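Local coordinates for tail spike protein gp49 (Pseudomonas phage LKA1, PDB 4RU4), which is a trimeric tailspike of the phage and, as an O-specific polysaccharide lyase, probably cleaves the surface polysaccharide of Pseudomonas during entry, at residues 224-238 with 247-261. Numbering follows the deposited sequence.
With EDO (1,2-ethanediol), chain S.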
ATOM      1  N   LEU B 224     -21.916  20.803  -0.265  1.00  6.43           N
ATOM      2  CA  LEU B 224     -22.150  20.365  -1.645  1.00  8.14           C
ATOM      3  C   LEU B 224     -21.229  21.159  -2.564  1.00  8.16           C
ATOM      4  O   LEU B 224     -21.244  22.374  -2.524  1.00  9.32           O
ATOM      5  CB  LEU B 224     -23.590  20.669  -2.074  1.00  8.53           C
ATOM      6  CG  LEU B 224     -23.842  20.413  -3.563  1.00 11.85           C
ATOM      7  CD1 LEU B 224     -23.710  18.937  -3.910  1.00 10.49           C
ATOM      8  CD2 LEU B 224     -25.228  20.954  -3.971  1.00 15.69           C
ATOM      9  N   VAL B 225     -20.451  20.480  -3.399  1.00  7.08           N
ATOM     10  CA  VAL B 225     -19.632  21.160  -4.403  1.00  8.64           C
ATOM     11  C   VAL B 225     -19.978  20.454  -5.710  1.00 12.10           C
ATOM     12  O   VAL B 225     -19.864  19.234  -5.809  1.00 10.57           O
ATOM     13  CB  VAL B 225     -18.094  21.059  -4.112  1.00 10.50           C
ATOM     14  CG1 VAL B 225     -17.297  21.737  -5.224  1.00  8.96           C
ATOM     15  CG2 VAL B 225     -17.741  21.644  -2.734  1.00  7.82           C
ATOM     16  N   GLU B 226     -20.440  21.208  -6.695  1.00  6.49           N
ATOM     17  CA  GLU B 226     -20.968  20.607  -7.913  1.00  7.76           C
ATOM     18  C   GLU B 226     -20.334  21.269  -9.153  1.00  8.61           C
ATOM     19  O   GLU B 226     -20.209  22.492  -9.201  1.00  8.93           O
ATOM     20  CB  GLU B 226     -22.496  20.747  -7.948  1.00  9.00           C
ATOM     21  CG  GLU B 226     -23.138  20.244  -9.262  1.00 11.88           C
ATOM     22  CD  GLU B 226     -24.662  20.145  -9.181  1.00 18.09           C
ATOM     23  OE1 GLU B 226     -25.229  20.438  -8.096  1.00 17.45           O
ATOM     24  OE2 GLU B 226     -25.284  19.775 -10.212  1.00 18.02           O
ATOM     25  N   ALA B 227     -19.938  20.454 -10.131  1.00  7.78           N
ATOM     26  CA  ALA B 227     -19.376  20.941 -11.402  1.00  9.52           C
ATOM     27  C   ALA B 227     -18.189  21.877 -11.210  1.00 10.83           C
ATOM     28  O   ALA B 227     -18.156  22.989 -11.774  1.00  8.77           O
ATOM     29  CB  ALA B 227     -20.478  21.610 -12.287  1.00  7.45           C
ATOM     30  N   VAL B 228     -17.192  21.422 -10.442  1.00  6.31           N
ATOM     31  CA  VAL B 228     -16.018  22.235 -10.200  1.00  8.39           C
ATOM     32  C   VAL B 228     -14.745  21.417 -10.472  1.00  7.73           C
ATOM     33  O   VAL B 228     -14.689  20.215 -10.149  1.00  7.73           O
ATOM     34  CB  VAL B 228     -16.011  22.768  -8.744  1.00  6.91           C
ATOM     35  CG1 VAL B 228     -14.710  23.508  -8.427  1.00  7.40           C
ATOM     36  CG2 VAL B 228     -17.236  23.677  -8.478  1.00  7.53           C
ATOM     37  N   VAL B 229     -13.735  22.071 -11.044  1.00  6.01           N
ATOM     38  CA  VAL B 229     -12.416  21.482 -11.263  1.00  5.88           C
ATOM     39  C   VAL B 229     -11.515  21.689 -10.043  1.00  8.18           C
ATOM     40  O   VAL B 229     -11.298  22.825  -9.616  1.00 10.43           O
ATOM     41  CB  VAL B 229     -11.734  22.080 -12.533  1.00  6.75           C
ATOM     42  CG1 VAL B 229     -10.252  21.601 -12.667  1.00 10.04           C
ATOM     43  CG2 VAL B 229     -12.567  21.767 -13.831  1.00  7.08           C
ATOM     44  N   SER B 230     -11.009  20.578  -9.494  1.00  8.45           N
ATOM     45  CA  SER B 230     -10.086  20.549  -8.354  1.00  7.38           C
ATOM     46  C   SER B 230     -10.542  21.307  -7.096  1.00  9.69           C
ATOM     47  O   SER B 230      -9.750  22.064  -6.487  1.00  6.47           O
ATOM     48  CB  SER B 230      -8.688  20.993  -8.770  1.00 11.48           C
ATOM     49  OG  SER B 230      -8.195  20.122  -9.782  1.00 13.35           O
ATOM     50  N   PRO B 231     -11.800  21.082  -6.677  1.00  8.87           N
ATOM     51  CA  PRO B 231     -12.136  21.676  -5.378  1.00  9.58           C
ATOM     52  C   PRO B 231     -11.363  20.983  -4.266  1.00  8.24           C
ATOM     53  O   PRO B 231     -10.962  19.816  -4.398  1.00  5.38           O
ATOM     54  CB  PRO B 231     -13.637  21.404  -5.241  1.00  8.80           C
ATOM     55  CG  PRO B 231     -13.851  20.112  -6.024  1.00  7.96           C
ATOM     56  CD  PRO B 231     -12.859  20.186  -7.185  1.00  7.99           C
ATOM     57  N   ARG B 232     -11.166  21.705  -3.162  1.00  7.59           N
ATOM     58  CA  ARG B 232     -10.357  21.226  -2.046  1.00  9.00           C
ATOM     59  C   ARG B 232     -11.129  21.370  -0.752  1.00  7.70           C
ATOM     60  O   ARG B 232     -11.698  22.438  -0.477  1.00  7.47           O
ATOM     61  CB  ARG B 232      -9.071  22.060  -1.969  1.00 11.21           C
ATOM     62  CG  ARG B 232      -8.136  21.859  -3.174  1.00  9.74           C
ATOM     63  CD  ARG B 232      -7.570  20.459  -3.133  1.00 10.55           C
ATOM     64  NE  ARG B 232      -6.675  20.119  -4.243  1.00 11.19           N
ATOM     65  CZ  ARG B 232      -7.062  19.478  -5.350  1.00 13.25           C
ATOM     66  NH1 ARG B 232      -8.352  19.166  -5.524  1.00  5.20           N
ATOM     67  NH2 ARG B 232      -6.163  19.187  -6.298  1.00  9.03           N
ATOM     68  N   VAL B 233     -11.209  20.293   0.030  1.00  5.29           N
ATOM     69  CA  VAL B 233     -11.794  20.356   1.386  1.00  5.32           C
ATOM     70  C   VAL B 233     -10.751  19.748   2.318  1.00  7.83           C
ATOM     71  O   VAL B 233     -10.284  18.622   2.078  1.00  8.60           O
ATOM     72  CB  VAL B 233     -13.112  19.559   1.484  1.00  5.79           C
ATOM     73  CG1 VAL B 233     -13.681  19.611   2.927  1.00  5.44           C
ATOM     74  CG2 VAL B 233     -14.150  20.086   0.476  1.00  6.36           C
ATOM     75  N   ASP B 234     -10.329  20.484   3.346  1.00  5.99           N
ATOM     76  CA  ASP B 234      -9.216  20.009   4.164  1.00  5.07           C
ATOM     77  C   ASP B 234      -9.450  20.408   5.611  1.00  6.38           C
ATOM     78  O   ASP B 234      -9.933  21.515   5.881  1.00  5.49           O
ATOM     79  CB  ASP B 234      -7.894  20.602   3.662  1.00 10.95           C
ATOM     80  CG  ASP B 234      -6.704  20.176   4.512  1.00 18.56           C
ATOM     81  OD1 ASP B 234      -6.503  18.956   4.711  1.00 18.09           O
ATOM     82  OD2 ASP B 234      -5.988  21.068   5.013  1.00 22.67           O
ATOM     83  N   ASP B 235      -9.162  19.486   6.523  0.56  5.94           N
ATOM     84  CA  ASP B 235      -9.194  19.791   7.945  0.56  7.62           C
ATOM     85  C   ASP B 235     -10.592  20.282   8.363  0.56  8.56           C
ATOM     86  O   ASP B 235     -10.714  21.229   9.126  0.56 10.19           O
ATOM     87  CB  ASP B 235      -8.096  20.841   8.230  0.56  9.35           C
ATOM     88  CG  ASP B 235      -7.891  21.109   9.704  0.56 13.65           C
ATOM     89  OD1 ASP B 235      -8.087  20.174  10.512  0.56 15.77           O
ATOM     90  OD2 ASP B 235      -7.518  22.264  10.047  0.56 15.13           O
ATOM     91  N   VAL B 236     -11.656  19.650   7.868  1.00  6.97           N
ATOM     92  CA  VAL B 236     -12.990  20.056   8.297  1.00  6.60           C
ATOM     93  C   VAL B 236     -13.617  19.016   9.204  1.00  8.37           C
ATOM     94  O   VAL B 236     -13.296  17.823   9.133  1.00  8.24           O
ATOM     95  CB  VAL B 236     -13.982  20.409   7.146  1.00  9.58           C
ATOM     96  CG1 VAL B 236     -13.392  21.488   6.214  1.00  5.45           C
ATOM     97  CG2 VAL B 236     -14.410  19.161   6.386  1.00  5.47           C
ATOM     98  N   THR B 237     -14.514  19.479  10.056  1.00  5.50           N
ATOM     99  CA  THR B 237     -15.322  18.583  10.855  1.00  5.55           C
ATOM    100  C   THR B 237     -16.780  18.789  10.444  1.00 11.11           C
ATOM    101  O   THR B 237     -17.247  19.908  10.417  1.00  9.07           O
ATOM    102  CB  THR B 237     -15.129  18.857  12.359  1.00  5.56           C
ATOM    103  OG1 THR B 237     -13.751  18.662  12.691  1.00  8.18           O
ATOM    104  CG2 THR B 237     -15.969  17.879  13.196  1.00  7.55           C
ATOM    105  N   VAL B 238     -17.490  17.724  10.081  1.00  6.91           N
ATOM    106  CA  VAL B 238     -18.886  17.896   9.683  1.00  6.63           C
ATOM    107  C   VAL B 238     -19.745  16.881  10.410  1.00  8.85           C
ATOM    108  O   VAL B 238     -19.431  15.696  10.407  1.00 11.36           O
ATOM    109  CB  VAL B 238     -19.063  17.694   8.165  1.00  5.88           C
ATOM    110  CG1 VAL B 238     -20.531  17.907   7.766  1.00  7.56           C
ATOM    111  CG2 VAL B 238     -18.121  18.650   7.361  1.00  5.81           C
ATOM    112  N   TYR B 247     -20.922  16.102  -0.263  1.00  6.14           N
ATOM    113  CA  TYR B 247     -21.352  15.578  -1.550  1.00  7.40           C
ATOM    114  C   TYR B 247     -20.613  16.319  -2.641  1.00  6.65           C
ATOM    115  O   TYR B 247     -20.822  17.512  -2.815  1.00  7.45           O
ATOM    116  CB  TYR B 247     -22.863  15.781  -1.708  1.00  8.28           C
ATOM    117  CG  TYR B 247     -23.521  15.081  -2.890  1.00 12.68           C
ATOM    118  CD1 TYR B 247     -22.809  14.743  -4.033  1.00 12.74           C
ATOM    119  CD2 TYR B 247     -24.864  14.751  -2.845  1.00 23.92           C
ATOM    120  CE1 TYR B 247     -23.421  14.098  -5.114  1.00 13.50           C
ATOM    121  CE2 TYR B 247     -25.485  14.107  -3.906  1.00 28.06           C
ATOM    122  CZ  TYR B 247     -24.756  13.787  -5.040  1.00 25.78           C
ATOM    123  OH  TYR B 247     -25.384  13.150  -6.094  1.00 30.18           O
ATOM    124  N   PHE B 248     -19.761  15.600  -3.377  1.00  6.08           N
ATOM    125  CA  PHE B 248     -19.137  16.119  -4.577  1.00  6.07           C
ATOM    126  C   PHE B 248     -19.930  15.589  -5.780  1.00  7.20           C
ATOM    127  O   PHE B 248     -20.089  14.370  -5.932  1.00  9.69           O
ATOM    128  CB  PHE B 248     -17.680  15.648  -4.704  1.00  5.91           C
ATOM    129  CG  PHE B 248     -16.746  16.223  -3.657  1.00  5.85           C
ATOM    130  CD1 PHE B 248     -16.360  17.544  -3.703  1.00  7.75           C
ATOM    131  CD2 PHE B 248     -16.221  15.410  -2.669  1.00  5.68           C
ATOM    132  CE1 PHE B 248     -15.487  18.085  -2.746  1.00  6.64           C
ATOM    133  CE2 PHE B 248     -15.327  15.922  -1.701  1.00  8.44           C
ATOM    134  CZ  PHE B 248     -14.952  17.259  -1.752  1.00  6.58           C
ATOM    135  N   ALA B 249     -20.416  16.495  -6.632  1.00  7.32           N
ATOM    136  CA  ALA B 249     -21.226  16.091  -7.789  1.00  9.72           C
ATOM    137  C   ALA B 249     -20.548  16.620  -9.048  1.00  7.20           C
ATOM    138  O   ALA B 249     -20.304  17.823  -9.152  1.00  7.70           O
ATOM    139  CB  ALA B 249     -22.650  16.645  -7.679  1.00  9.12           C
ATOM    140  N   ARG B 250     -20.266  15.736 -10.000  1.00  6.45           N
ATOM    141  CA  ARG B 250     -19.676  16.165 -11.264  1.00  7.42           C
ATOM    142  C   ARG B 250     -18.416  17.008 -11.075  1.00  8.30           C
ATOM    143  O   ARG B 250     -18.245  18.025 -11.750  1.00  6.63           O
ATOM    144  CB  ARG B 250     -20.704  16.955 -12.104  1.00  6.72           C
ATOM    145  CG  ARG B 250     -21.625  16.066 -12.936  1.00  6.94           C
ATOM    146  CD  ARG B 250     -22.780  16.873 -13.518  1.00  7.01           C
ATOM    147  NE  ARG B 250     -23.698  17.297 -12.464  1.00  9.12           N
ATOM    148  CZ  ARG B 250     -24.620  16.505 -11.933  1.00 12.30           C
ATOM    149  NH1 ARG B 250     -24.735  15.249 -12.364  1.00 13.53           N
ATOM    150  NH2 ARG B 250     -25.406  16.943 -10.961  1.00 13.22           N
ATOM    151  N   CYS B 251     -17.543  16.594 -10.155  1.00  6.18           N
ATOM    152  CA  CYS B 251     -16.292  17.298  -9.945  1.00  6.06           C
ATOM    153  C   CYS B 251     -15.149  16.507 -10.541  1.00  7.30           C
ATOM    154  O   CYS B 251     -15.156  15.279 -10.524  1.00  8.35           O
ATOM    155  CB  CYS B 251     -15.997  17.512  -8.453  1.00  7.57           C
ATOM    156  SG  CYS B 251     -17.144  18.672  -7.666  1.00  9.31           S
ATOM    157  N   TYR B 252     -14.152  17.229 -11.008  1.00  5.90           N
ATOM    158  CA  TYR B 252     -12.920  16.641 -11.535  1.00  7.61           C
ATOM    159  C   TYR B 252     -11.853  16.888 -10.492  1.00  9.16           C
ATOM    160  O   TYR B 252     -11.645  18.046 -10.105  1.00  6.19           O
ATOM    161  CB  TYR B 252     -12.529  17.356 -12.820  1.00  6.38           C
ATOM    162  CG  TYR B 252     -11.360  16.723 -13.553  1.00  6.89           C
ATOM    163  CD1 TYR B 252     -11.472  15.448 -14.093  1.00  7.48           C
ATOM    164  CD2 TYR B 252     -10.151  17.406 -13.700  1.00  7.31           C
ATOM    165  CE1 TYR B 252     -10.402  14.862 -14.779  1.00  8.60           C
ATOM    166  CE2 TYR B 252      -9.085  16.844 -14.386  1.00  8.58           C
ATOM    167  CZ  TYR B 252      -9.218  15.565 -14.929  1.00  8.54           C
ATOM    168  OH  TYR B 252      -8.149  14.993 -15.603  1.00  7.87           O
ATOM    169  N   ASP B 253     -11.216  15.819 -10.006  1.00  5.54           N
ATOM    170  CA  ASP B 253     -10.120  15.933  -9.036  1.00  8.01           C
ATOM    171  C   ASP B 253     -10.571  16.599  -7.720  1.00  8.59           C
ATOM    172  O   ASP B 253      -9.852  17.428  -7.145  1.00  7.05           O
ATOM    173  CB  ASP B 253      -8.916  16.682  -9.653  1.00  7.17           C
ATOM    174  CG  ASP B 253      -7.739  16.833  -8.671  1.00  8.58           C
ATOM    175  OD1 ASP B 253      -7.442  15.850  -7.974  1.00  9.18           O
ATOM    176  OD2 ASP B 253      -7.132  17.937  -8.583  1.00 10.69           O
ATOM    177  N   ALA B 254     -11.765  16.252  -7.248  1.00  9.67           N
ATOM    178  CA  ALA B 254     -12.185  16.698  -5.923  1.00  5.94           C
ATOM    179  C   ALA B 254     -11.337  15.969  -4.889  1.00  6.85           C
ATOM    180  O   ALA B 254     -11.219  14.748  -4.941  1.00  6.88           O
ATOM    181  CB  ALA B 254     -13.650  16.382  -5.701  1.00  7.66           C
ATOM    182  N   LYS B 255     -10.754  16.703  -3.937  1.00  5.26           N
ATOM    183  CA  LYS B 255     -10.019  16.041  -2.860  1.00  9.75           C
ATOM    184  C   LYS B 255     -10.525  16.499  -1.494  1.00 10.45           C
ATOM    185  O   LYS B 255     -10.566  17.703  -1.223  1.00  9.80           O
ATOM    186  CB  LYS B 255      -8.521  16.310  -2.975  1.00  9.13           C
ATOM    187  CG  LYS B 255      -7.840  15.578  -4.148  1.00 13.94           C
ATOM    188  CD  LYS B 255      -6.317  15.713  -4.091  1.00 18.49           C
ATOM    189  CE  LYS B 255      -5.665  14.818  -5.130  1.00 18.86           C
ATOM    190  NZ  LYS B 255      -5.040  15.611  -6.194  1.00 19.44           N
ATOM    191  N   ILE B 256     -10.888  15.544  -0.638  1.00  7.18           N
ATOM    192  CA  ILE B 256     -11.150  15.856   0.763  1.00  7.08           C
ATOM    193  C   ILE B 256     -10.095  15.158   1.607  1.00  8.86           C
ATOM    194  O   ILE B 256      -9.880  13.946   1.460  1.00  8.40           O
ATOM    195  CB  ILE B 256     -12.545  15.470   1.228  1.00  7.52           C
ATOM    196  CG1 ILE B 256     -12.694  15.739   2.743  1.00  5.24           C
ATOM    197  CG2 ILE B 256     -12.875  13.981   0.929  1.00  8.32           C
ATOM    198  CD1 ILE B 256     -14.160  15.851   3.175  1.00  5.37           C
ATOM    199  N   THR B 257      -9.432  15.916   2.479  1.00  4.99           N
ATOM    200  CA  THR B 257      -8.280  15.378   3.227  1.00  4.88           C
ATOM    201  C   THR B 257      -8.368  15.738   4.720  1.00  8.16           C
ATOM    202  O   THR B 257      -8.914  16.792   5.087  1.00  6.46           O
ATOM    203  CB  THR B 257      -6.955  15.949   2.676  1.00  9.80           C
ATOM    204  OG1 THR B 257      -7.067  17.386   2.578  1.00 10.25           O
ATOM    205  CG2 THR B 257      -6.659  15.369   1.276  1.00  6.52           C
ATOM    206  N   ASN B 258      -7.811  14.882   5.577  1.00  5.45           N
ATOM    207  CA  ASN B 258      -7.633  15.252   6.999  1.00  8.26           C
ATOM    208  C   ASN B 258      -8.925  15.711   7.715  1.00  9.70           C
ATOM    209  O   ASN B 258      -8.895  16.583   8.603  1.00  9.54           O
ATOM    210  CB  ASN B 258      -6.564  16.339   7.086  1.00 12.77           C
ATOM    211  CG  ASN B 258      -5.350  16.031   6.200  1.00 19.75           C
ATOM    212  OD1 ASN B 258      -4.815  14.925   6.252  1.00 24.17           O
ATOM    213  ND2 ASN B 258      -4.932  17.001   5.363  1.00 17.66           N
ATOM    214  N   SER B 259     -10.055  15.111   7.347  1.00  5.86           N
ATOM    215  CA  SER B 259     -11.358  15.590   7.810  1.00  5.10           C
ATOM    216  C   SER B 259     -12.108  14.532   8.617  1.00  8.57           C
ATOM    217  O   SER B 259     -11.883  13.338   8.438  1.00  9.18           O
ATOM    218  CB  SER B 259     -12.202  16.078   6.615  1.00  5.18           C
ATOM    219  OG  SER B 259     -11.494  17.122   5.962  1.00  5.97           O
ATOM    220  N   ASN B 260     -12.992  14.979   9.495  1.00  7.91           N
ATOM    221  CA  ASN B 260     -13.814  14.071  10.290  1.00  5.55           C
ATOM    222  C   ASN B 260     -15.264  14.329   9.930  1.00  6.28           C
ATOM    223  O   ASN B 260     -15.790  15.392  10.203  1.00  5.57           O
ATOM    224  CB  ASN B 260     -13.596  14.264  11.797  1.00  7.54           C
ATOM    225  CG  ASN B 260     -12.310  13.580  12.290  1.00 12.16           C
ATOM    226  OD1 ASN B 260     -11.355  13.435  11.530  1.00 14.48           O
ATOM    227  ND2 ASN B 260     -12.300  13.134  13.543  1.00  9.28           N
ATOM    228  N   ILE B 261     -15.895  13.333   9.327  1.00  5.43           N
ATOM    229  CA  ILE B 261     -17.243  13.475   8.819  1.00  6.78           C
ATOM    230  C   ILE B 261     -18.135  12.443   9.498  1.00  8.25           C
ATOM    231  O   ILE B 261     -17.815  11.239   9.516  1.00  8.43           O
ATOM    232  CB  ILE B 261     -17.307  13.208   7.302  1.00  7.08           C
ATOM    233  CG1 ILE B 261     -16.214  13.994   6.537  1.00  5.48           C
ATOM    234  CG2 ILE B 261     -18.728  13.537   6.788  1.00  5.71           C
ATOM    235  CD1 ILE B 261     -16.268  15.520   6.773  1.00  7.29           C
TER
HETATM  236  C1  EDO S 801     -10.805  16.967  11.357  1.00 25.29           C
HETATM  237  O1  EDO S 801      -9.610  16.188  11.266  1.00 23.07           O
HETATM  238  C2  EDO S 801     -10.640  18.023  12.431  1.00 31.01           C
HETATM  239  O2  EDO S 801      -9.372  18.634  12.250  1.00 31.53           O
HETATM  240  O   HOH W   1     -24.071  20.318 -12.774  1.00 11.96           O
HETATM  241  O   HOH W   2      -3.333  17.712  -5.299  1.00  9.54           O
HETATM  242  O   HOH W   3      -6.930  17.728  10.579  1.00 25.06           O
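Arg-232 reaches across to Asp-253 at a corner between two successive coils of a right-handed parallel beta-helix, the pectin-lyase-like fold of this tailspike. Strands 224-226, 232-234 and 237-238 of one coil pair in parallel, in register, with 247-249, 254-257 and 260-261 of the next. The guanidinium grips Asp-253 end-on: NH2 meets OD2 at 2.8 Å on its syn side, tilted out of the carboxylate plane, and NH1 meets the backbone O, likewise at 2.8 Å. The two planar groups stand almost perpendicular, 87° apart. Ser-230 OG takes the anti lone pair of the same OD2, while Lys-255 NZ holds OD1 and lays its CD over the centre of the guanidinium face, 4.0 Å above the plane. A bend at chi2 (-68°) turns the arginine back so that NH1 also reaches Pro-231 O, from the face opposite that used by Lys-255 N. Asn-260 ND2 of the second subunit adds a weak hydrogen bond to OD2, tying this network into the trimer.

Inside the coils, the edge of the Phe-248 ring meets Val-233 CG2, with CZ 3.7 Å away, and Ala-254 CB covers one face near the ring's margin; the ring of Phe-275 also meets that of Phe-248. Val-233 and Ile-256 run side by side, as do Val-238 and Ile-261. At another turn Glu-226 OE2 receives Arg-250 NH2 from above the carboxylate plane; Asp-300 binds NH1 of that arginine, and a water bridges OE2 and NE. Farther along, Asp-234, its CG anti to the backbone N (chi1 178°), presents OD1 to two donors: Thr-257 OG1 at 2.7 Å, on the anti side but tilted out of the carboxylate plane, and Asn-258 ND2 at 2.6 Å, nearly in line with the C-O bond.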